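Local structure of PpBBE-like 1 D396N (Physcomitrella patens subsp. patens, 6EO5) at residues K112-A118 with T209-V215; F331-S335 with Y431-D435; I393-A397 with Y411-W416. The protein probably oxidises cellobiose, as a berberine-bridge-enzyme-like flavoprotein oxidase carrying a bi-covalently bound FAD. All coordinates share one frame; numbering follows the deposited sequence.

Contact 1. Residues K112-A118 with T209-V215; sequences KTAVVGA and TQFTFRV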
loop_
_atom_site.group_PDB
_atom_site.type_symbol
_atom_site.label_atom_id
_atom_site.label_comp_id
_atom_site.label_asym_id
_atom_site.label_seq_id
_atom_site.Cartn_x
_atom_site.Cartn_y
_atom_site.Cartn_z
ATOM N N LYS A 112 16.429 -16.953 -6.623
ATOM C CA LYS A 112 15.021 -16.590 -6.455
ATOM C C LYS A 112 14.895 -15.188 -5.856
ATOM O O LYS A 112 14.129 -14.948 -4.919
ATOM C CB LYS A 112 14.272 -17.629 -5.614
ATOM C CG LYS A 112 13.913 -18.891 -6.358
ATOM C CD LYS A 112 13.890 -20.095 -5.407
ATOM C CE LYS A 112 13.733 -21.433 -6.162
ATOM N NZ LYS A 112 14.801 -21.683 -7.201
ATOM N N THR A 113 15.679 -14.260 -6.396
ATOM C CA THR A 113 15.652 -12.869 -5.975
ATOM C C THR A 113 15.609 -11.972 -7.206
ATOM O O THR A 113 15.883 -12.409 -8.328
ATOM C CB THR A 113 16.870 -12.496 -5.109
ATOM O OG1 THR A 113 18.032 -12.340 -5.940
ATOM C CG2 THR A 113 17.139 -13.576 -4.071
ATOM N N ALA A 114 15.249 -10.708 -6.983
ATOM C CA ALA A 114 15.265 -9.711 -8.040
ATOM C C ALA A 114 15.677 -8.380 -7.435
ATOM O O ALA A 114 15.457 -8.132 -6.247
ATOM C CB ALA A 114 13.905 -9.589 -8.739
ATOM N N VAL A 115 16.288 -7.528 -8.258
ATOM C CA VAL A 115 16.664 -6.176 -7.860
ATOM C C VAL A 115 15.700 -5.215 -8.534
ATOM O O VAL A 115 15.528 -5.259 -9.758
ATOM C CB VAL A 115 18.115 -5.849 -8.237
ATOM C CG1 VAL A 115 18.390 -4.375 -7.983
ATOM C CG2 VAL A 115 19.067 -6.711 -7.449
ATOM N N VAL A 116 15.064 -4.354 -7.740
ATOM C CA VAL A 116 14.056 -3.418 -8.233
ATOM C C VAL A 116 14.428 -2.019 -7.768
ATOM O O VAL A 116 14.708 -1.810 -6.583
ATOM C CB VAL A 116 12.643 -3.799 -7.750
ATOM C CG1 VAL A 116 11.606 -2.868 -8.323
ATOM C CG2 VAL A 116 12.333 -5.222 -8.141
ATOM N N GLY A 117 14.447 -1.067 -8.700
ATOM C CA GLY A 117 14.696 0.316 -8.339
ATOM C C GLY A 117 13.462 0.996 -7.772
ATOM O O GLY A 117 12.332 0.667 -8.121
ATOM N N ALA A 118 13.686 1.986 -6.903
ATOM C CA ALA A 118 12.605 2.562 -6.110
ATOM C C ALA A 118 11.607 3.363 -6.941
ATOM O O ALA A 118 10.609 3.859 -6.403
ATOM C CB ALA A 118 13.176 3.439 -5.000
ATOM N N THR A 209 16.872 3.830 -2.585
ATOM C CA THR A 209 17.152 3.891 -4.015
ATOM C C THR A 209 16.899 2.574 -4.731
ATOM O O THR A 209 16.537 2.591 -5.912
ATOM C CB THR A 209 18.598 4.324 -4.266
ATOM O OG1 THR A 209 19.481 3.475 -3.521
ATOM C CG2 THR A 209 18.793 5.776 -3.850
ATOM N N GLN A 210 17.068 1.437 -4.056
ATOM C CA GLN A 210 16.703 0.177 -4.682
ATOM C C GLN A 210 16.318 -0.856 -3.630
ATOM O O GLN A 210 16.714 -0.775 -2.463
ATOM C CB GLN A 210 17.825 -0.357 -5.576
ATOM C CG GLN A 210 19.036 -0.909 -4.856
ATOM C CD GLN A 210 19.902 -1.737 -5.788
ATOM O OE1 GLN A 210 19.940 -1.490 -6.999
ATOM N NE2 GLN A 210 20.583 -2.738 -5.235
ATOM N N PHE A 211 15.524 -1.826 -4.076
ATOM C CA PHE A 211 15.096 -2.970 -3.291
ATOM C C PHE A 211 15.687 -4.256 -3.861
ATOM O O PHE A 211 15.916 -4.375 -5.069
ATOM C CB PHE A 211 13.574 -3.114 -3.305
ATOM C CG PHE A 211 12.847 -2.054 -2.566
ATOM C CD1 PHE A 211 12.564 -2.212 -1.220
ATOM C CD2 PHE A 211 12.406 -0.917 -3.217
ATOM C CE1 PHE A 211 11.880 -1.247 -0.524
ATOM C CE2 PHE A 211 11.710 0.068 -2.526
ATOM C CZ PHE A 211 11.447 -0.100 -1.175
ATOM N N THR A 212 15.892 -5.238 -2.989
ATOM C CA THR A 212 16.125 -6.615 -3.407
ATOM C C THR A 212 15.031 -7.481 -2.803
ATOM O O THR A 212 14.924 -7.573 -1.574
ATOM C CB THR A 212 17.499 -7.129 -2.978
ATOM O OG1 THR A 212 18.514 -6.301 -3.552
ATOM C CG2 THR A 212 17.688 -8.541 -3.472
ATOM N N PHE A 213 14.238 -8.121 -3.669
ATOM C CA PHE A 213 13.059 -8.885 -3.278
ATOM C C PHE A 213 13.284 -10.380 -3.432
ATOM O O PHE A 213 13.914 -10.828 -4.392
ATOM C CB PHE A 213 11.839 -8.491 -4.112
ATOM C CG PHE A 213 11.283 -7.147 -3.774
ATOM C CD1 PHE A 213 10.602 -6.953 -2.578
ATOM C CD2 PHE A 213 11.433 -6.078 -4.644
ATOM C CE1 PHE A 213 10.076 -5.723 -2.253
ATOM C CE2 PHE A 213 10.908 -4.839 -4.328
ATOM C CZ PHE A 213 10.227 -4.659 -3.128
ATOM N N ARG A 214 12.767 -11.141 -2.471
ATOM C CA ARG A 214 12.493 -12.556 -2.686
ATOM C C ARG A 214 11.328 -12.675 -3.661
ATOM O O ARG A 214 10.321 -11.975 -3.514
ATOM C CB ARG A 214 12.157 -13.238 -1.359
ATOM C CG ARG A 214 11.703 -14.674 -1.485
ATOM C CD ARG A 214 12.897 -15.581 -1.801
ATOM N NE ARG A 214 13.884 -15.564 -0.715
ATOM C CZ ARG A 214 15.194 -15.730 -0.885
ATOM N NH1 ARG A 214 15.682 -15.905 -2.109
ATOM N NH2 ARG A 214 16.015 -15.702 0.162
ATOM N N VAL A 215 11.473 -13.520 -4.682
ATOM C CA VAL A 215 10.434 -13.687 -5.696
ATOM C C VAL A 215 9.893 -15.111 -5.619
ATOM O O VAL A 215 10.477 -15.986 -4.982
ATOM C CB VAL A 215 10.927 -13.343 -7.114
ATOM C CG1 VAL A 215 11.375 -11.882 -7.172
ATOM C CG2 VAL A 215 12.040 -14.288 -7.563
#
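The ring of F213 receives V116 at its edge, with CG2 of the valine 3.7 Å from F213 CD2 and CB close to the ring plane. V116 reaches it with CG2 because CG1 takes the place anti to the backbone N (chi1 -177°), leaving CG2 anti to the carbonyl carbon and turned to the ring. The F211 ring is met differently: the carbonyl oxygen of V116 lies near its plane, and A118 CB approaches F211 CE2 obliquely at 4.4 Å. Helix 147-153 packs against both rings, L152 and A151 on F211, I147 and A151 on F213. The third flat group, the guanidinium of R214, is carried on a chain bent at chi2 and chi3, which brings NH1 to K112 O at the group's edge; this hydrogen bond is weak, and T113 CG2 lies beside the same nitrogen.

Strands 113-117 and 209-214 run antiparallel at 155° as neighbours in an antiparallel sheet of the FAD-binding half, of the PCMH type found in the vanillyl-alcohol-oxidase superfamily. A114 with F213 and V116 with F211 are hydrogen-bonded pairs; T113 with R214, V115 with T212 and G117 with Q210 are the non-hydrogen-bonded ones between and around them. F213 N donates to A114 O at 2.9 Å, and V116 N to F211 O at 2.8 Å. The pairing runs past the strand at both ends, V215 N binding K112 O at 3.0 Å and A118 N binding T209 O at 3.1 Å. T209 and Q210 together face Q174 in a classic bulge.

On the face of V115 and T212, V115 CG1 rests 3.4 Å from Q210 OE1, an oxygen that Q104 engages. A118, at the end of the first segment, touches the bound FAD.

Contact 2. Residues F331-S335 with Y431-D435; sequences FKAKS and YIDRD
D433 stands at the centre of this contact, its carboxylate shared between two lysines of strand 331-338. With CG anti to the backbone N (chi1 179°), the aspartate extends toward the strand. K334 NZ takes D433 OD2 at 2.7 Å on its syn lone pair, while K332 NZ reaches D433 OD1, also at 2.7 Å, from above the carboxylate plane. The opposite face of D433 OD1 receives D435 N at 3.0 Å, so the oxygen is held from both sides and the group's rotation is largely fixed. D435 OD2 adds longer salt bridges to both ammonium groups, and E84 is a further partner of K332. The two lysines would probably favour the ionised form of D433, though these acids would offset part of the effect. K334, its chain curled at the far end, also makes a cation-pi contact with W416.

Y431 packs more simply: S335 CB meets the edge of its ring at Y431 CD2, 3.7 Å away, and a water links S335 OG to Y431 O. S335 OG is bound by Y428 N as well. Y431 belongs to the FAD pocket. The loop thus joins an edge strand of the seven-stranded antiparallel sheet through a salt-bridge network built on an Asx turn at D433, beside the flavin site.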
loop_
_atom_site.group_PDB
_atom_site.type_symbol
_atom_site.label_atom_id
_atom_site.label_comp_id
_atom_site.label_asym_id
_atom_site.label_seq_id
_atom_site.Cartn_x
_atom_site.Cartn_y
_atom_site.Cartn_z
ATOM N N PHE A 331 -10.624 12.511 -1.707
ATOM C CA PHE A 331 -11.215 11.595 -0.745
ATOM C C PHE A 331 -10.544 11.721 0.608
ATOM O O PHE A 331 -9.428 12.232 0.729
ATOM C CB PHE A 331 -11.128 10.135 -1.242
ATOM C CG PHE A 331 -9.711 9.622 -1.443
ATOM C CD1 PHE A 331 -9.065 9.780 -2.661
ATOM C CD2 PHE A 331 -9.045 8.942 -0.429
ATOM C CE1 PHE A 331 -7.768 9.294 -2.855
ATOM C CE2 PHE A 331 -7.744 8.447 -0.612
ATOM C CZ PHE A 331 -7.107 8.630 -1.823
ATOM N N LYS A 332 -11.250 11.240 1.625
ATOM C CA LYS A 332 -10.675 10.921 2.922
ATOM C C LYS A 332 -10.788 9.414 3.130
ATOM O O LYS A 332 -11.848 8.828 2.884
ATOM C CB LYS A 332 -11.383 11.685 4.039
ATOM C CG LYS A 332 -10.978 11.267 5.441
ATOM C CD LYS A 332 -9.542 11.633 5.746
ATOM C CE LYS A 332 -9.167 11.137 7.122
ATOM N NZ LYS A 332 -7.720 11.291 7.380
ATOM N N ALA A 333 -9.691 8.787 3.551
ATOM C CA ALA A 333 -9.655 7.352 3.808
ATOM C C ALA A 333 -9.255 7.077 5.258
ATOM O O ALA A 333 -8.449 7.805 5.848
ATOM C CB ALA A 333 -8.689 6.645 2.848
ATOM N N LYS A 334 -9.842 6.027 5.835
ATOM C CA LYS A 334 -9.456 5.524 7.151
ATOM C C LYS A 334 -9.374 4.004 7.080
ATOM O O LYS A 334 -9.865 3.385 6.132
ATOM C CB LYS A 334 -10.449 5.973 8.234
ATOM C CG LYS A 334 -10.704 7.476 8.233
ATOM C CD LYS A 334 -11.701 7.934 9.289
ATOM C CE LYS A 334 -11.171 7.782 10.699
ATOM N NZ LYS A 334 -10.021 8.688 10.995
ATOM N N SER A 335 -8.742 3.383 8.074
ATOM C CA SER A 335 -8.688 1.921 8.101
ATOM C C SER A 335 -8.727 1.424 9.544
ATOM O O SER A 335 -8.581 2.203 10.504
ATOM C CB SER A 335 -7.444 1.383 7.376
ATOM O OG SER A 335 -6.283 1.468 8.189
ATOM N N TYR A 431 -2.842 2.662 4.284
ATOM C CA TYR A 431 -4.046 3.494 4.196
ATOM C C TYR A 431 -3.911 4.720 5.108
ATOM O O TYR A 431 -4.794 5.051 5.897
ATOM C CB TYR A 431 -5.284 2.667 4.533
ATOM C CG TYR A 431 -5.459 1.453 3.648
ATOM C CD1 TYR A 431 -4.934 1.424 2.358
ATOM C CD2 TYR A 431 -6.151 0.332 4.096
ATOM C CE1 TYR A 431 -5.087 0.318 1.538
ATOM C CE2 TYR A 431 -6.310 -0.787 3.279
ATOM C CZ TYR A 431 -5.770 -0.788 2.000
ATOM O OH TYR A 431 -5.922 -1.895 1.178
ATOM N N ILE A 432 -2.781 5.418 4.963
ATOM C CA ILE A 432 -2.328 6.413 5.933
ATOM C C ILE A 432 -3.414 7.451 6.261
ATOM O O ILE A 432 -4.141 7.945 5.385
ATOM C CB ILE A 432 -1.033 7.059 5.399
ATOM C CG1 ILE A 432 -0.267 7.747 6.522
ATOM C CG2 ILE A 432 -1.309 8.000 4.235
ATOM C CD1 ILE A 432 0.080 6.805 7.651
ATOM N N ASP A 433 -3.527 7.775 7.551
ATOM C CA ASP A 433 -4.640 8.559 8.095
ATOM C C ASP A 433 -4.079 9.504 9.148
ATOM O O ASP A 433 -3.600 9.051 10.193
ATOM C CB ASP A 433 -5.699 7.630 8.698
ATOM C CG ASP A 433 -6.896 8.371 9.315
ATOM O OD1 ASP A 433 -6.936 9.635 9.373
ATOM O OD2 ASP A 433 -7.811 7.649 9.761
ATOM N N ARG A 434 -4.149 10.811 8.881
ATOM C CA ARG A 434 -3.512 11.794 9.755
ATOM C C ARG A 434 -4.141 11.854 11.146
ATOM O O ARG A 434 -3.509 12.367 12.077
ATOM C CB ARG A 434 -3.558 13.174 9.099
ATOM C CG ARG A 434 -2.674 14.204 9.757
ATOM C CD ARG A 434 -2.637 15.468 8.921
ATOM N NE ARG A 434 -1.794 16.513 9.491
ATOM C CZ ARG A 434 -1.285 17.504 8.771
ATOM N NH1 ARG A 434 -1.537 17.560 7.473
ATOM N NH2 ARG A 434 -0.529 18.437 9.339
ATOM N N ASP A 435 -5.358 11.337 11.314
ATOM C CA ASP A 435 -6.036 11.307 12.605
ATOM C C ASP A 435 -5.749 10.052 13.416
ATOM O O ASP A 435 -6.305 9.916 14.514
ATOM C CB ASP A 435 -7.551 11.401 12.423
ATOM C CG ASP A 435 -7.971 12.596 11.616
ATOM O OD1 ASP A 435 -7.382 13.683 11.806
ATOM O OD2 ASP A 435 -8.905 12.431 10.793
HETATM O O HOH W 1 -6.514 9.371 5.223
HETATM O O HOH W 2 -7.601 5.035 9.904
HETATM O O HOH W 3 -5.323 4.180 8.621
#

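Contact 3. Residues I393-A397 with Y411-W416; sequences IQMVA and YITRYW
M395 and Y415 are brought together by two torsion choices: the methionine, CG anti to its carbonyl carbon, is extended beyond that atom, and the tyrosine carries its ring anti to the backbone N (chi1 176°). W416 takes the same anti arrangement one residue on, and the sulfur therefore arrives between two aromatic edges. M395 SD lies 3.6 Å from CD1 of Y415 and 4.7 Å from the centroid of that ring, 81° off the normal. M395 SD also lies 3.7 Å from CD1 of W416, whose five-membered ring it meets at the edge, 73° off the normal. CE, the end of the chain, continues in the plane of the Y415 ring.

Nearer the backbone the packing is aliphatic. I412 places CD1 against M395 CB at 3.7 Å, and I412 CB stands 3.8 Å from A397 CB; the same alanine methyl touches the edge of the Y411 ring at CD2. I393 reaches the Y415 hydroxyl more loosely with CG2. In this way strand 391-398 of the seven-stranded antiparallel sheet presents I393, M395 and A397 to helix 405-420, which lies back across it nearly antiparallel after a short connection, while V396 and Q394 point to the other side. Y415 also meets F363, from the neighbouring strand 361-367.

No hydrogen bond spans the two segments: Y411 OH goes to M355 O and W416 NE1 to the backbone of strand 331-338. The interface is accordingly held by dispersion and the Met-aromatic contacts, in which the polarisable sulfur probably gains from ring edges that carry partial positive charge.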
loop_
_atom_site.group_PDB
_atom_site.type_symbol
_atom_site.label_atom_id
_atom_site.label_comp_id
_atom_site.label_asym_id
_atom_site.label_seq_id
_atom_site.Cartn_x
_atom_site.Cartn_y
_atom_site.Cartn_z
ATOM N N ILE A 393 -10.064 -3.296 7.268
ATOM C CA ILE A 393 -11.144 -2.570 6.598
ATOM C C ILE A 393 -10.564 -1.300 5.987
ATOM O O ILE A 393 -10.016 -0.453 6.705
ATOM C CB ILE A 393 -12.306 -2.219 7.545
ATOM C CG1 ILE A 393 -12.833 -3.441 8.295
ATOM C CG2 ILE A 393 -13.441 -1.589 6.751
ATOM C CD1 ILE A 393 -14.020 -3.111 9.191
ATOM N N GLN A 394 -10.711 -1.147 4.677
ATOM C CA GLN A 394 -10.391 0.111 4.013
ATOM C C GLN A 394 -11.680 0.911 3.828
ATOM O O GLN A 394 -12.641 0.412 3.226
ATOM C CB GLN A 394 -9.694 -0.123 2.674
ATOM C CG GLN A 394 -9.058 1.143 2.123
ATOM C CD GLN A 394 -8.687 1.043 0.657
ATOM O OE1 GLN A 394 -8.351 2.045 0.020
ATOM N NE2 GLN A 394 -8.754 -0.161 0.113
ATOM N N MET A 395 -11.696 2.142 4.344
ATOM C CA MET A 395 -12.879 3.004 4.352
ATOM C C MET A 395 -12.574 4.284 3.583
ATOM O O MET A 395 -11.780 5.107 4.048
ATOM C CB MET A 395 -13.290 3.336 5.785
ATOM C CG MET A 395 -13.138 2.187 6.742
ATOM S SD MET A 395 -13.113 2.755 8.442
ATOM C CE MET A 395 -12.956 1.236 9.355
ATOM N N VAL A 396 -13.221 4.472 2.434
ATOM C CA VAL A 396 -12.960 5.601 1.542
ATOM C C VAL A 396 -14.259 6.369 1.319
ATOM O O VAL A 396 -15.287 5.765 0.995
ATOM C CB VAL A 396 -12.382 5.133 0.189
ATOM C CG1 VAL A 396 -12.051 6.329 -0.695
ATOM C CG2 VAL A 396 -11.158 4.249 0.387
ATOM N N ALA A 397 -14.212 7.697 1.489
ATOM C CA ALA A 397 -15.321 8.590 1.145
ATOM C C ALA A 397 -14.820 9.673 0.202
ATOM O O ALA A 397 -13.844 10.363 0.511
ATOM C CB ALA A 397 -15.943 9.232 2.384
ATOM N N TYR A 411 -18.698 11.838 7.702
ATOM C CA TYR A 411 -19.341 10.552 7.468
ATOM C C TYR A 411 -18.368 9.400 7.687
ATOM O O TYR A 411 -18.661 8.461 8.434
ATOM C CB TYR A 411 -19.919 10.532 6.059
ATOM C CG TYR A 411 -20.258 9.171 5.525
ATOM C CD1 TYR A 411 -21.310 8.433 6.055
ATOM C CD2 TYR A 411 -19.548 8.633 4.455
ATOM C CE1 TYR A 411 -21.630 7.188 5.551
ATOM C CE2 TYR A 411 -19.860 7.393 3.941
ATOM C CZ TYR A 411 -20.901 6.675 4.495
ATOM O OH TYR A 411 -21.211 5.442 3.988
ATOM N N ILE A 412 -17.182 9.472 7.081
ATOM C CA ILE A 412 -16.269 8.340 7.180
ATOM C C ILE A 412 -15.612 8.268 8.557
ATOM O O ILE A 412 -15.164 7.188 8.976
ATOM C CB ILE A 412 -15.223 8.386 6.046
ATOM C CG1 ILE A 412 -14.701 6.984 5.769
ATOM C CG2 ILE A 412 -14.085 9.335 6.378
ATOM C CD1 ILE A 412 -15.655 6.120 4.955
ATOM N N THR A 413 -15.565 9.382 9.286
ATOM C CA THR A 413 -15.024 9.354 10.641
ATOM C C THR A 413 -16.046 8.824 11.645
ATOM O O THR A 413 -15.684 8.085 12.572
ATOM C CB THR A 413 -14.547 10.751 11.030
ATOM O OG1 THR A 413 -13.456 11.109 10.172
ATOM C CG2 THR A 413 -14.096 10.788 12.479
ATOM N N ARG A 414 -17.320 9.190 11.483
ATOM C CA ARG A 414 -18.382 8.534 12.237
ATOM C C ARG A 414 -18.334 7.027 12.032
ATOM O O ARG A 414 -18.424 6.250 12.992
ATOM C CB ARG A 414 -19.742 9.065 11.799
ATOM C CG ARG A 414 -20.130 10.404 12.336
ATOM C CD ARG A 414 -21.544 10.704 11.888
ATOM N NE ARG A 414 -21.638 11.139 10.491
ATOM C CZ ARG A 414 -21.824 12.409 10.118
ATOM N NH1 ARG A 414 -21.946 13.365 11.055
ATOM N NH2 ARG A 414 -21.896 12.725 8.814
ATOM N N TYR A 415 -18.206 6.598 10.770
ATOM C CA TYR A 415 -18.172 5.178 10.453
ATOM C C TYR A 415 -17.027 4.486 11.179
ATOM O O TYR A 415 -17.214 3.421 11.784
ATOM C CB TYR A 415 -18.049 4.998 8.942
ATOM C CG TYR A 415 -17.909 3.551 8.471
ATOM C CD1 TYR A 415 -16.676 2.891 8.506
ATOM C CD2 TYR A 415 -19.000 2.856 7.973
ATOM C CE1 TYR A 415 -16.549 1.575 8.077
ATOM C CE2 TYR A 415 -18.880 1.549 7.537
ATOM C CZ TYR A 415 -17.661 0.914 7.589
ATOM O OH TYR A 415 -17.557 -0.377 7.146
ATOM N N TRP A 416 -15.828 5.076 11.124
ATOM C CA TRP A 416 -14.688 4.484 11.819
ATOM C C TRP A 416 -14.967 4.337 13.309
ATOM O O TRP A 416 -14.578 3.338 13.922
ATOM C CB TRP A 416 -13.431 5.326 11.598
ATOM C CG TRP A 416 -12.179 4.671 12.113
ATOM C CD1 TRP A 416 -11.288 3.930 11.388
ATOM C CD2 TRP A 416 -11.684 4.679 13.468
ATOM N NE1 TRP A 416 -10.275 3.478 12.203
ATOM C CE2 TRP A 416 -10.489 3.927 13.481
ATOM C CE3 TRP A 416 -12.134 5.255 14.665
ATOM C CZ2 TRP A 416 -9.738 3.729 14.644
ATOM C CZ3 TRP A 416 -11.386 5.059 15.820
ATOM C CH2 TRP A 416 -10.203 4.296 15.800
#

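Contacts 2 and 3 form one neighbourhood, their centres about 8 Å apart: strands 331-338 and 391-398 are sheet neighbours, joined where K334 N reaches M395 O at 2.8 Å, and W416 NE1 of the helix reaches S335 O at 2.7 Å, both probable hydrogen bonds. Contact 3 is nested in the chain loop that contact 2 closes. Contact 1 stands apart, on the opposite side of the chain's centre, with its centre about 28 Å from that of contact 2 and 34 Å from that of contact 3. The flavin relates the distant parts: the side chains of A118 in contact 1 and Y431 in contact 2 each come within about 4 Å of FAD, whereas V396 of contact 3 stays about 9 Å off.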